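Local coordinates for protein integral membrane indolylacetylinositol arabinosyltransferase EmbC (Mycolicibacterium smegmatis, PDB 7BVE) that probably polymerises arabinose into the arabinan of the mycobacterial cell wall from within the membrane, and binds the antitubercular drug ethambutol, at residues 731-736 with 950-955; 737-742 with 944-949; 820-825 with 904-909; 910-915 with 1032-1037. One frame throughout, in Å; residues are numbered along the deposited sequence.

Interaction 1 of 4, residues 731-736 with 950-955; sequences GLANDV and TLQEVV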
loop_
_atom_site.group_PDB
_atom_site.type_symbol
_atom_site.label_atom_id
_atom_site.label_comp_id
_atom_site.label_asym_id
_atom_site.label_seq_id
_atom_site.Cartn_x
_atom_site.Cartn_y
_atom_site.Cartn_z
ATOM N N GLY A 731 31.891 -15.250 -13.256
ATOM C CA GLY A 731 30.462 -15.102 -13.045
ATOM C C GLY A 731 29.638 -15.451 -14.266
ATOM O O GLY A 731 29.852 -16.472 -14.925
ATOM N N LEU A 732 28.677 -14.578 -14.573
ATOM C CA LEU A 732 27.736 -14.779 -15.667
ATOM C C LEU A 732 28.326 -14.407 -17.018
ATOM O O LEU A 732 27.711 -14.687 -18.043
ATOM C CB LEU A 732 26.460 -13.985 -15.360
ATOM C CG LEU A 732 25.167 -14.031 -16.169
ATOM C CD1 LEU A 732 24.731 -15.446 -16.323
ATOM C CD2 LEU A 732 24.085 -13.264 -15.460
ATOM N N ALA A 733 29.525 -13.835 -17.051
ATOM C CA ALA A 733 30.117 -13.383 -18.299
ATOM C C ALA A 733 30.636 -14.514 -19.168
ATOM O O ALA A 733 30.929 -14.277 -20.339
ATOM C CB ALA A 733 31.249 -12.413 -18.008
ATOM N N ASN A 734 30.774 -15.724 -18.637
ATOM C CA ASN A 734 31.171 -16.865 -19.448
ATOM C C ASN A 734 29.996 -17.571 -20.098
ATOM O O ASN A 734 30.202 -18.358 -21.028
ATOM C CB ASN A 734 31.941 -17.879 -18.604
ATOM C CG ASN A 734 33.307 -17.392 -18.218
ATOM O OD1 ASN A 734 33.585 -17.141 -17.046
ATOM N ND2 ASN A 734 34.183 -17.268 -19.204
ATOM N N ASP A 735 28.780 -17.308 -19.636
ATOM C CA ASP A 735 27.599 -18.028 -20.073
ATOM C C ASP A 735 26.613 -17.135 -20.800
ATOM O O ASP A 735 25.444 -17.493 -20.933
ATOM C CB ASP A 735 26.952 -18.702 -18.873
ATOM C CG ASP A 735 27.788 -19.847 -18.354
ATOM O OD1 ASP A 735 28.449 -20.507 -19.177
ATOM O OD2 ASP A 735 27.824 -20.081 -17.133
ATOM N N VAL A 736 27.066 -15.984 -21.277
ATOM C CA VAL A 736 26.288 -15.096 -22.123
ATOM C C VAL A 736 26.989 -15.032 -23.466
ATOM O O VAL A 736 28.169 -14.678 -23.533
ATOM C CB VAL A 736 26.147 -13.699 -21.510
ATOM C CG1 VAL A 736 25.530 -12.781 -22.493
ATOM C CG2 VAL A 736 25.297 -13.754 -20.284
ATOM N N THR A 950 31.623 -15.243 -26.313
ATOM C CA THR A 950 31.169 -14.950 -24.965
ATOM C C THR A 950 31.342 -13.470 -24.659
ATOM O O THR A 950 32.064 -12.751 -25.345
ATOM C CB THR A 950 31.915 -15.795 -23.939
ATOM O OG1 THR A 950 33.312 -15.513 -24.006
ATOM C CG2 THR A 950 31.710 -17.254 -24.220
ATOM N N LEU A 951 30.653 -13.014 -23.615
ATOM C CA LEU A 951 30.729 -11.610 -23.231
ATOM C C LEU A 951 32.068 -11.253 -22.608
ATOM O O LEU A 951 32.455 -10.089 -22.639
ATOM C CB LEU A 951 29.577 -11.276 -22.282
ATOM C CG LEU A 951 29.254 -9.868 -21.791
ATOM C CD1 LEU A 951 27.772 -9.734 -21.642
ATOM C CD2 LEU A 951 29.894 -9.593 -20.455
ATOM N N GLN A 952 32.791 -12.223 -22.060
ATOM C CA GLN A 952 34.113 -11.961 -21.508
ATOM C C GLN A 952 35.143 -11.730 -22.604
ATOM O O GLN A 952 36.120 -11.010 -22.388
ATOM C CB GLN A 952 34.515 -13.124 -20.599
ATOM C CG GLN A 952 35.834 -13.005 -19.857
ATOM C CD GLN A 952 35.873 -11.856 -18.870
ATOM O OE1 GLN A 952 34.869 -11.512 -18.258
ATOM N NE2 GLN A 952 37.052 -11.285 -18.681
ATOM N N GLU A 953 34.933 -12.293 -23.788
ATOM C CA GLU A 953 35.842 -12.071 -24.902
ATOM C C GLU A 953 35.509 -10.828 -25.708
ATOM O O GLU A 953 36.398 -10.273 -26.357
ATOM C CB GLU A 953 35.835 -13.275 -25.833
ATOM C CG GLU A 953 36.350 -14.525 -25.190
ATOM C CD GLU A 953 36.305 -15.708 -26.121
ATOM O OE1 GLU A 953 35.780 -15.559 -27.242
ATOM O OE2 GLU A 953 36.788 -16.789 -25.731
ATOM N N VAL A 954 34.256 -10.386 -25.690
ATOM C CA VAL A 954 33.846 -9.177 -26.389
ATOM C C VAL A 954 34.087 -7.971 -25.491
ATOM O O VAL A 954 34.865 -7.075 -25.828
ATOM C CB VAL A 954 32.374 -9.273 -26.810
ATOM C CG1 VAL A 954 31.918 -7.983 -27.422
ATOM C CG2 VAL A 954 32.191 -10.411 -27.773
ATOM N N VAL A 955 33.420 -7.945 -24.342
ATOM C CA VAL A 955 33.627 -6.934 -23.315
ATOM C C VAL A 955 34.736 -7.465 -22.415
ATOM O O VAL A 955 34.498 -8.319 -21.567
ATOM C CB VAL A 955 32.347 -6.689 -22.522
ATOM C CG1 VAL A 955 32.532 -5.582 -21.532
ATOM C CG2 VAL A 955 31.188 -6.459 -23.440
#

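Interaction 2 of 4, residues 737-742 with 944-949; sequences LVEQNA and RIPELR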
loop_
_atom_site.group_PDB
_atom_site.type_symbol
_atom_site.label_atom_id
_atom_site.label_comp_id
_atom_site.label_asym_id
_atom_site.label_seq_id
_atom_site.Cartn_x
_atom_site.Cartn_y
_atom_site.Cartn_z
ATOM N N LEU A 737 26.274 -15.384 -24.524
ATOM C CA LEU A 737 26.820 -15.405 -25.870
ATOM C C LEU A 737 26.455 -14.118 -26.592
ATOM O O LEU A 737 25.329 -13.634 -26.479
ATOM C CB LEU A 737 26.287 -16.609 -26.635
ATOM C CG LEU A 737 26.657 -17.951 -26.025
ATOM C CD1 LEU A 737 25.979 -19.055 -26.773
ATOM C CD2 LEU A 737 28.143 -18.141 -26.049
ATOM N N VAL A 738 27.411 -13.560 -27.324
ATOM C CA VAL A 738 27.294 -12.225 -27.901
ATOM C C VAL A 738 27.696 -12.289 -29.365
ATOM O O VAL A 738 28.796 -12.747 -29.684
ATOM C CB VAL A 738 28.179 -11.207 -27.152
ATOM C CG1 VAL A 738 28.240 -9.900 -27.884
ATOM C CG2 VAL A 738 27.660 -10.962 -25.756
ATOM N N GLU A 739 26.819 -11.833 -30.258
ATOM C CA GLU A 739 27.195 -11.617 -31.652
ATOM C C GLU A 739 27.509 -10.145 -31.881
ATOM O O GLU A 739 26.686 -9.267 -31.613
ATOM C CB GLU A 739 26.133 -12.115 -32.626
ATOM C CG GLU A 739 24.722 -11.647 -32.444
ATOM C CD GLU A 739 23.882 -12.033 -33.630
ATOM O OE1 GLU A 739 24.468 -12.485 -34.636
ATOM O OE2 GLU A 739 22.643 -11.923 -33.553
ATOM N N GLN A 740 28.720 -9.882 -32.357
ATOM C CA GLN A 740 29.118 -8.518 -32.659
ATOM C C GLN A 740 28.488 -8.048 -33.959
ATOM O O GLN A 740 27.744 -7.063 -33.986
ATOM C CB GLN A 740 30.637 -8.440 -32.735
ATOM C CG GLN A 740 31.331 -8.633 -31.416
ATOM C CD GLN A 740 32.827 -8.624 -31.565
ATOM O OE1 GLN A 740 33.350 -8.602 -32.674
ATOM N NE2 GLN A 740 33.530 -8.626 -30.450
ATOM N N ASN A 741 28.770 -8.751 -35.050
ATOM C CA ASN A 741 28.265 -8.388 -36.368
ATOM C C ASN A 741 27.000 -9.194 -36.637
ATOM O O ASN A 741 27.057 -10.418 -36.773
ATOM C CB ASN A 741 29.326 -8.662 -37.430
ATOM C CG ASN A 741 29.031 -7.976 -38.740
ATOM O OD1 ASN A 741 28.061 -7.231 -38.858
ATOM N ND2 ASN A 741 29.862 -8.232 -39.742
ATOM N N ALA A 742 25.859 -8.513 -36.728
ATOM C CA ALA A 742 24.584 -9.172 -36.979
ATOM C C ALA A 742 24.318 -9.425 -38.454
ATOM O O ALA A 742 23.203 -9.811 -38.805
ATOM C CB ALA A 742 23.437 -8.355 -36.389
ATOM N N ARG A 944 18.881 -16.560 -40.169
ATOM C CA ARG A 944 20.242 -16.264 -39.774
ATOM C C ARG A 944 20.701 -17.300 -38.764
ATOM O O ARG A 944 19.958 -17.641 -37.842
ATOM C CB ARG A 944 20.292 -14.854 -39.183
ATOM C CG ARG A 944 21.634 -14.349 -38.770
ATOM C CD ARG A 944 21.477 -12.947 -38.243
ATOM N NE ARG A 944 20.656 -12.911 -37.043
ATOM C CZ ARG A 944 20.189 -11.796 -36.501
ATOM N NH1 ARG A 944 19.450 -11.827 -35.409
ATOM N NH2 ARG A 944 20.463 -10.638 -37.060
ATOM N N ILE A 945 21.910 -17.820 -38.955
ATOM C CA ILE A 945 22.569 -18.604 -37.913
ATOM C C ILE A 945 23.709 -17.762 -37.356
ATOM O O ILE A 945 24.739 -17.583 -38.025
ATOM C CB ILE A 945 23.071 -19.958 -38.426
ATOM C CG1 ILE A 945 21.886 -20.851 -38.772
ATOM C CG2 ILE A 945 23.879 -20.655 -37.366
ATOM C CD1 ILE A 945 22.274 -22.133 -39.427
ATOM N N PRO A 946 23.558 -17.207 -36.161
ATOM C CA PRO A 946 24.553 -16.273 -35.642
ATOM C C PRO A 946 25.843 -16.955 -35.219
ATOM O O PRO A 946 25.854 -18.120 -34.822
ATOM C CB PRO A 946 23.843 -15.657 -34.440
ATOM C CG PRO A 946 22.824 -16.627 -34.062
ATOM C CD PRO A 946 22.357 -17.240 -35.319
ATOM N N GLU A 947 26.938 -16.208 -35.323
ATOM C CA GLU A 947 28.259 -16.649 -34.889
ATOM C C GLU A 947 28.562 -15.962 -33.568
ATOM O O GLU A 947 28.777 -14.747 -33.530
ATOM C CB GLU A 947 29.311 -16.317 -35.938
ATOM C CG GLU A 947 29.124 -17.070 -37.227
ATOM C CD GLU A 947 30.128 -16.673 -38.272
ATOM O OE1 GLU A 947 30.892 -15.719 -38.023
ATOM O OE2 GLU A 947 30.152 -17.307 -39.345
ATOM N N LEU A 948 28.588 -16.739 -32.490
ATOM C CA LEU A 948 28.521 -16.212 -31.138
ATOM C C LEU A 948 29.865 -16.329 -30.428
ATOM O O LEU A 948 30.602 -17.299 -30.610
ATOM C CB LEU A 948 27.448 -16.955 -30.347
ATOM C CG LEU A 948 26.046 -16.845 -30.938
ATOM C CD1 LEU A 948 25.095 -17.758 -30.222
ATOM C CD2 LEU A 948 25.551 -15.438 -30.856
ATOM N N ARG A 949 30.178 -15.318 -29.619
ATOM C CA ARG A 949 31.319 -15.319 -28.716
ATOM C C ARG A 949 30.814 -14.970 -27.328
ATOM O O ARG A 949 29.709 -14.458 -27.173
ATOM C CB ARG A 949 32.390 -14.312 -29.133
ATOM C CG ARG A 949 33.008 -14.566 -30.485
ATOM C CD ARG A 949 34.023 -13.496 -30.824
ATOM N NE ARG A 949 35.211 -13.588 -29.983
ATOM C CZ ARG A 949 36.168 -12.667 -29.932
ATOM N NH1 ARG A 949 36.077 -11.570 -30.668
ATOM N NH2 ARG A 949 37.212 -12.840 -29.139
#

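Interaction 3 of 4, residues 820-825 with 904-909; sequences RLPYGL and PAWRNL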
loop_
_atom_site.group_PDB
_atom_site.type_symbol
_atom_site.label_atom_id
_atom_site.label_comp_id
_atom_site.label_asym_id
_atom_site.label_seq_id
_atom_site.Cartn_x
_atom_site.Cartn_y
_atom_site.Cartn_z
ATOM N N ARG A 820 13.916 1.695 -40.525
ATOM C CA ARG A 820 15.104 1.644 -39.688
ATOM C C ARG A 820 15.334 0.213 -39.226
ATOM O O ARG A 820 14.409 -0.447 -38.746
ATOM C CB ARG A 820 14.958 2.565 -38.476
ATOM C CG ARG A 820 15.250 4.039 -38.725
ATOM C CD ARG A 820 14.034 4.783 -39.262
ATOM N NE ARG A 820 12.920 4.768 -38.319
ATOM C CZ ARG A 820 11.682 5.146 -38.619
ATOM N NH1 ARG A 820 10.730 5.097 -37.698
ATOM N NH2 ARG A 820 11.397 5.581 -39.839
ATOM N N LEU A 821 16.565 -0.262 -39.369
ATOM C CA LEU A 821 16.784 -1.630 -38.923
ATOM C C LEU A 821 17.496 -1.658 -37.580
ATOM O O LEU A 821 18.376 -0.828 -37.323
ATOM C CB LEU A 821 17.604 -2.404 -39.950
ATOM C CG LEU A 821 16.827 -2.723 -41.215
ATOM C CD1 LEU A 821 17.716 -3.381 -42.235
ATOM C CD2 LEU A 821 15.688 -3.629 -40.847
ATOM N N PRO A 822 17.120 -2.598 -36.718
ATOM C CA PRO A 822 17.789 -2.710 -35.415
ATOM C C PRO A 822 19.050 -3.542 -35.506
ATOM O O PRO A 822 19.315 -4.157 -36.544
ATOM C CB PRO A 822 16.739 -3.418 -34.558
ATOM C CG PRO A 822 16.069 -4.293 -35.533
ATOM C CD PRO A 822 15.992 -3.534 -36.815
ATOM N N TYR A 823 19.828 -3.536 -34.426
ATOM C CA TYR A 823 20.975 -4.410 -34.188
ATOM C C TYR A 823 22.071 -4.272 -35.242
ATOM O O TYR A 823 22.896 -5.177 -35.401
ATOM C CB TYR A 823 20.551 -5.880 -34.064
ATOM C CG TYR A 823 19.537 -6.129 -32.973
ATOM C CD1 TYR A 823 19.855 -5.929 -31.648
ATOM C CD2 TYR A 823 18.287 -6.635 -33.273
ATOM C CE1 TYR A 823 18.937 -6.157 -30.648
ATOM C CE2 TYR A 823 17.365 -6.876 -32.278
ATOM C CZ TYR A 823 17.698 -6.636 -30.971
ATOM O OH TYR A 823 16.790 -6.876 -29.975
ATOM N N GLY A 824 22.101 -3.160 -35.968
ATOM C CA GLY A 824 23.125 -2.947 -36.967
ATOM C C GLY A 824 22.958 -3.772 -38.221
ATOM O O GLY A 824 23.954 -4.211 -38.805
ATOM N N LEU A 825 21.723 -4.001 -38.651
ATOM C CA LEU A 825 21.471 -4.752 -39.871
ATOM C C LEU A 825 21.601 -3.827 -41.073
ATOM O O LEU A 825 21.075 -2.712 -41.062
ATOM C CB LEU A 825 20.086 -5.388 -39.823
ATOM C CG LEU A 825 19.880 -6.542 -38.852
ATOM C CD1 LEU A 825 18.410 -6.866 -38.752
ATOM C CD2 LEU A 825 20.645 -7.744 -39.340
ATOM N N PRO A 904 5.660 -3.873 -29.200
ATOM C CA PRO A 904 5.842 -4.468 -30.500
ATOM C C PRO A 904 7.193 -4.285 -31.143
ATOM O O PRO A 904 7.283 -4.546 -32.336
ATOM C CB PRO A 904 4.872 -3.683 -31.305
ATOM C CG PRO A 904 4.933 -2.298 -30.730
ATOM C CD PRO A 904 5.382 -2.436 -29.304
ATOM N N ALA A 905 8.219 -3.883 -30.414
ATOM C CA ALA A 905 9.496 -3.579 -31.019
ATOM C C ALA A 905 10.340 -4.664 -31.548
ATOM O O ALA A 905 10.218 -5.803 -31.138
ATOM C CB ALA A 905 10.285 -2.762 -30.075
ATOM N N TRP A 906 11.223 -4.323 -32.473
ATOM C CA TRP A 906 12.073 -5.415 -32.999
ATOM C C TRP A 906 12.673 -6.281 -31.892
ATOM O O TRP A 906 13.103 -5.761 -30.905
ATOM C CB TRP A 906 13.174 -4.844 -33.876
ATOM C CG TRP A 906 12.738 -4.154 -35.124
ATOM C CD1 TRP A 906 12.535 -2.822 -35.284
ATOM C CD2 TRP A 906 12.526 -4.741 -36.413
ATOM N NE1 TRP A 906 12.206 -2.542 -36.576
ATOM C CE2 TRP A 906 12.182 -3.701 -37.287
ATOM C CE3 TRP A 906 12.591 -6.038 -36.917
ATOM C CZ2 TRP A 906 11.910 -3.919 -38.626
ATOM C CZ3 TRP A 906 12.311 -6.260 -38.237
ATOM C CH2 TRP A 906 11.963 -5.213 -39.073
ATOM N N ARG A 907 12.681 -7.589 -32.123
ATOM C CA ARG A 907 13.228 -8.561 -31.191
ATOM C C ARG A 907 13.768 -9.745 -31.985
ATOM O O ARG A 907 13.631 -9.800 -33.207
ATOM C CB ARG A 907 12.155 -9.026 -30.206
ATOM C CG ARG A 907 10.782 -9.215 -30.827
ATOM C CD ARG A 907 9.692 -9.221 -29.766
ATOM N NE ARG A 907 8.363 -9.378 -30.349
ATOM C CZ ARG A 907 7.295 -9.793 -29.674
ATOM N NH1 ARG A 907 6.125 -9.907 -30.285
ATOM N NH2 ARG A 907 7.399 -10.094 -28.387
ATOM N N ASN A 908 14.382 -10.693 -31.288
ATOM C CA ASN A 908 14.943 -11.871 -31.930
ATOM C C ASN A 908 14.100 -13.083 -31.575
ATOM O O ASN A 908 13.864 -13.355 -30.395
ATOM C CB ASN A 908 16.387 -12.101 -31.496
ATOM C CG ASN A 908 17.354 -11.135 -32.136
ATOM O OD1 ASN A 908 17.351 -10.942 -33.344
ATOM N ND2 ASN A 908 18.180 -10.506 -31.319
ATOM N N LEU A 909 13.638 -13.795 -32.594
ATOM C CA LEU A 909 12.948 -15.063 -32.426
ATOM C C LEU A 909 13.964 -16.172 -32.634
ATOM O O LEU A 909 14.733 -16.131 -33.594
ATOM C CB LEU A 909 11.809 -15.207 -33.433
ATOM C CG LEU A 909 10.677 -14.188 -33.478
ATOM C CD1 LEU A 909 9.755 -14.539 -34.617
ATOM C CD2 LEU A 909 9.927 -14.159 -32.189
#

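Interaction 4 of 4, residues 910-915 with 1032-1037; sequences RAPLSS and DWYRDW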
loop_
_atom_site.group_PDB
_atom_site.type_symbol
_atom_site.label_atom_id
_atom_site.label_comp_id
_atom_site.label_asym_id
_atom_site.label_seq_id
_atom_site.Cartn_x
_atom_site.Cartn_y
_atom_site.Cartn_z
ATOM N N ARG A 910 13.964 -17.158 -31.749
ATOM C CA ARG A 910 15.047 -18.126 -31.698
ATOM C C ARG A 910 14.514 -19.545 -31.538
ATOM O O ARG A 910 13.452 -19.775 -30.954
ATOM C CB ARG A 910 15.989 -17.773 -30.563
ATOM C CG ARG A 910 15.325 -17.816 -29.227
ATOM C CD ARG A 910 16.257 -17.439 -28.145
ATOM N NE ARG A 910 16.556 -16.011 -28.165
ATOM C CZ ARG A 910 15.813 -15.112 -27.538
ATOM N NH1 ARG A 910 14.745 -15.495 -26.865
ATOM N NH2 ARG A 910 16.146 -13.841 -27.586
ATOM N N ALA A 911 15.268 -20.499 -32.078
ATOM C CA ALA A 911 14.924 -21.889 -32.024
ATOM C C ALA A 911 16.237 -22.638 -32.165
ATOM O O ALA A 911 17.030 -22.292 -33.051
ATOM C CB ALA A 911 13.963 -22.305 -33.133
ATOM N N PRO A 912 16.504 -23.633 -31.323
ATOM C CA PRO A 912 17.752 -24.385 -31.449
ATOM C C PRO A 912 17.747 -25.272 -32.677
ATOM O O PRO A 912 16.698 -25.660 -33.189
ATOM C CB PRO A 912 17.785 -25.225 -30.172
ATOM C CG PRO A 912 16.881 -24.534 -29.241
ATOM C CD PRO A 912 15.800 -23.963 -30.077
ATOM N N LEU A 913 18.946 -25.597 -33.154
ATOM C CA LEU A 913 19.053 -26.530 -34.265
ATOM C C LEU A 913 18.949 -27.980 -33.814
ATOM O O LEU A 913 18.939 -28.877 -34.661
ATOM C CB LEU A 913 20.362 -26.327 -35.020
ATOM C CG LEU A 913 20.566 -25.015 -35.761
ATOM C CD1 LEU A 913 21.903 -25.046 -36.449
ATOM C CD2 LEU A 913 19.464 -24.800 -36.752
ATOM N N SER A 914 18.891 -28.237 -32.507
ATOM C CA SER A 914 18.579 -29.580 -32.042
ATOM C C SER A 914 17.110 -29.918 -32.240
ATOM O O SER A 914 16.756 -31.099 -32.247
ATOM C CB SER A 914 18.945 -29.736 -30.569
ATOM O OG SER A 914 18.075 -28.984 -29.745
ATOM N N SER A 915 16.248 -28.909 -32.384
ATOM C CA SER A 915 14.855 -29.139 -32.736
ATOM C C SER A 915 14.682 -29.530 -34.195
ATOM O O SER A 915 13.659 -30.121 -34.548
ATOM C CB SER A 915 14.024 -27.894 -32.440
ATOM O OG SER A 915 13.992 -27.625 -31.053
ATOM N N ASP A 1032 19.903 -21.829 -21.656
ATOM C CA ASP A 1032 18.532 -21.590 -21.204
ATOM C C ASP A 1032 18.106 -20.456 -22.093
ATOM O O ASP A 1032 17.846 -19.429 -21.616
ATOM C CB ASP A 1032 18.620 -21.118 -19.769
ATOM C CG ASP A 1032 17.305 -20.617 -19.266
ATOM O OD1 ASP A 1032 16.306 -21.159 -19.708
ATOM O OD2 ASP A 1032 17.301 -19.695 -18.445
ATOM N N TRP A 1033 17.983 -20.758 -23.362
ATOM C CA TRP A 1033 17.830 -19.821 -24.472
ATOM C C TRP A 1033 16.633 -18.881 -24.387
ATOM O O TRP A 1033 16.702 -17.759 -24.889
ATOM C CB TRP A 1033 17.719 -20.573 -25.794
ATOM C CG TRP A 1033 18.829 -21.489 -26.149
ATOM C CD1 TRP A 1033 18.768 -22.839 -26.222
ATOM C CD2 TRP A 1033 20.182 -21.135 -26.470
ATOM N NE1 TRP A 1033 19.978 -23.351 -26.600
ATOM C CE2 TRP A 1033 20.866 -22.319 -26.746
ATOM C CE3 TRP A 1033 20.865 -19.921 -26.566
ATOM C CZ2 TRP A 1033 22.200 -22.331 -27.103
ATOM C CZ3 TRP A 1033 22.187 -19.936 -26.933
ATOM C CH2 TRP A 1033 22.847 -21.126 -27.180
ATOM N N TYR A 1034 15.541 -19.314 -23.758
ATOM C CA TYR A 1034 14.322 -18.522 -23.688
ATOM C C TYR A 1034 14.190 -17.746 -22.391
ATOM O O TYR A 1034 13.066 -17.512 -21.940
ATOM C CB TYR A 1034 13.097 -19.413 -23.869
ATOM C CG TYR A 1034 13.083 -20.162 -25.169
ATOM C CD1 TYR A 1034 12.831 -19.513 -26.362
ATOM C CD2 TYR A 1034 13.299 -21.528 -25.199
ATOM C CE1 TYR A 1034 12.824 -20.201 -27.547
ATOM C CE2 TYR A 1034 13.287 -22.222 -26.379
ATOM C CZ TYR A 1034 13.047 -21.556 -27.548
ATOM O OH TYR A 1034 13.039 -22.254 -28.727
ATOM N N ARG A 1035 15.296 -17.338 -21.783
ATOM C CA ARG A 1035 15.264 -16.587 -20.538
ATOM C C ARG A 1035 15.806 -15.181 -20.759
ATOM O O ARG A 1035 16.777 -14.987 -21.496
ATOM C CB ARG A 1035 16.066 -17.302 -19.448
ATOM C CG ARG A 1035 15.956 -16.644 -18.092
ATOM C CD ARG A 1035 16.642 -17.410 -17.011
ATOM N NE ARG A 1035 15.942 -18.635 -16.656
ATOM C CZ ARG A 1035 14.924 -18.684 -15.805
ATOM N NH1 ARG A 1035 14.351 -19.845 -15.528
ATOM N NH2 ARG A 1035 14.477 -17.577 -15.235
ATOM N N ASP A 1036 15.154 -14.204 -20.131
ATOM C CA ASP A 1036 15.568 -12.804 -20.150
ATOM C C ASP A 1036 16.542 -12.585 -18.998
ATOM O O ASP A 1036 16.140 -12.367 -17.857
ATOM C CB ASP A 1036 14.351 -11.899 -20.021
ATOM C CG ASP A 1036 14.648 -10.460 -20.370
ATOM O OD1 ASP A 1036 15.793 -10.151 -20.761
ATOM O OD2 ASP A 1036 13.728 -9.628 -20.250
ATOM N N TRP A 1037 17.836 -12.636 -19.300
ATOM C CA TRP A 1037 18.841 -12.391 -18.278
ATOM C C TRP A 1037 19.109 -10.908 -18.065
ATOM O O TRP A 1037 19.565 -10.523 -16.986
ATOM C CB TRP A 1037 20.148 -13.089 -18.647
ATOM C CG TRP A 1037 20.816 -12.523 -19.856
ATOM C CD1 TRP A 1037 20.619 -12.900 -21.140
ATOM C CD2 TRP A 1037 21.796 -11.480 -19.889
ATOM N NE1 TRP A 1037 21.409 -12.156 -21.976
ATOM C CE2 TRP A 1037 22.140 -11.275 -21.230
ATOM C CE3 TRP A 1037 22.411 -10.693 -18.907
ATOM C CZ2 TRP A 1037 23.070 -10.318 -21.620
ATOM C CZ3 TRP A 1037 23.333 -9.751 -19.297
ATOM C CH2 TRP A 1037 23.656 -9.570 -20.638
#

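Interaction 1 of 4, residues 731-736 with 950-955
Loop 731-736 meets the first turn of the short helix 951-954. Two backbone hydrogen bonds carry the polar part. L951 N donates to V736 O at 3.0 Å, arriving nearly along the C=O axis (163° at the oxygen), and Q952 N makes a weak bond to A733 O at 3.3 Å. V736 O also receives a CA-H...O contact from T950 CA at 3.3 Å.

The apolar part is built on the forked end of L951, whose CG lies anti to the backbone N (chi1 -173°). CD1 lies beside V736 CG1 at 3.9 Å, the two side chains pointing the same way, while CD2 touches A733 CB at 4.0 Å. At the margin, T950 CG2 lies 3.7 Å from N734 O.

Q952 bends at chi2 so that OE1 lies by A733 CB; the amide itself is held elsewhere, OE1 by Q974 and NE2 by S957. On the loop side, D735 forms a salt bridge with R719. T950 holds the N-cap position, and the first-turn N-H groups of L951 and Q952 take one carbonyl from the first residue of strand 736-738 (V736) and one from the loop (A733), at the point where edge strand 949-950 passes into helix 951-954.

Interaction 2 of 4, residues 737-742 with 944-949
E739 and R944 face each other tip to tip, yet the carboxylate and guanidinium planes stand 86° apart. OE2 of E739 therefore sits over one face of R944, 3.7 Å from NH1, in a long salt bridge of charges alone, to which no N-H points; E739 OE2 is hydrogen-bonded to Y1028 OH. R944 uses its edge for A742, with NH2 weakly bonded to A742 O at 3.4 Å. L948 crosses E739 obliquely, CD2 lying 3.8 Å from E739 CB. L948 also crosses L737 at about a right angle, with the CD1 atoms of the two residues 3.8 Å apart. The backbone here forms an antiparallel hydrogen-bonded pair, V738 with R949, which adds edge strand 949-950 to strand 736-738 in a mixed sheet. V738 N donates to R949 O nearly along the C=O axis, whereas R949 N reaches V738 O at 2.9 Å from above the carbonyl plane, 38° out of it. Farther out, Q740 and R949 cross obliquely, amide and guanidinium planes 62° apart, in packing without a hydrogen bond.

Interaction 3 of 4, residues 820-825 with 904-909
Proline against tryptophan makes the dense half of this contact. P822 lies over one face of the W906 indole, with CD 3.6 Å from the centroid of the five-membered ring and only 7° off its normal, a CH-pi contact. P822 CG comes down beside it, 3.4 Å from W906 CG, so that the proline sits at the attached end of the indole rather than over its centre. L821 touches more distantly, CD2 reaching W906 CZ2 at 4.4 Å.

The other half is looser, and no hydrogen bond crosses the interface. Y823 and N908 meet tip to tip, ring and amide planes 25° apart, with N908 ND2 over one face of the phenol ring, 3.8 Å from Y823 CE2. N908 OD1 is engaged by S866. Toward solvent, R820 is exposed and its guanidinium turns off from 904-909.

A type I' turn from P822 to L825, closed by L825 N to P822 O at 3.2 Å, carries Y823 and G824 at positive phi and sets Y823 beside N908. A turn packed against the start of strand 907-912, with Y823 also reaching strand 1020-1029, is consistent with the galactose-binding-like beta fold of this C-terminal family.

Interaction 4 of 4, residues 910-915 with 1032-1037
Closest in, the R910 chain and the W1033-Y1034 pair interleave. R910 CD rests 3.3 Å from W1033 O, and R910 CG lies 3.8 Å from Y1034 CE1 as the arginine and the tyrosine slide past each other in opposite directions, guanidinium and ring planes 64° apart. Y1034 OH makes a weak hydrogen bond to R910 O at 3.4 Å, the carbonyl oxygen sitting at the edge of the phenol ring near its plane. P912 completes this shell: its CD meets Y1034 OH at 3.5 Å, tip to tip, and its CG touches W1033 CD1 at 3.9 Å.

One layer out, torsions and turns place these groups. R910 CG occupies the crowded position between the backbone N and the carbonyl carbon (chi1 62°), and the chain bends at chi3. W1033 and Y1034 are the two central residues of a type I turn from D1032 to R1035, one set toward P912 and the other along R910. R1035 makes a cation-pi contact with F632.

The strand holding R910 bonds through its backbone to G898 of strand 895-899 and, at A911, to L863 of strand 862-867, while W1033 packs on L862 of that second strand and on Y1028 of strand 1020-1029.

The four contacts form one continuous patch of the C-terminal domain. Interactions 1 and 2, centres 13 Å apart, share strands 736-738 and 949-950, and pack where V954 CG2 lies 3.5 Å from Q740 NE2. Interaction 2 reaches interaction 3 where R944 NH1 and N908 OD1 lie 3.1 Å apart, and interaction 4 where L737 CD1 meets W1033 CH2 at 3.8 Å. W1037 of interaction 4 also packs on V736 of interaction 1. Interactions 3 and 4 occupy successive parts of strand 907-912. None of these segments supplies a residue of the ethambutol pocket; the R907 side chain is about 14 Å from a bound calcium ion.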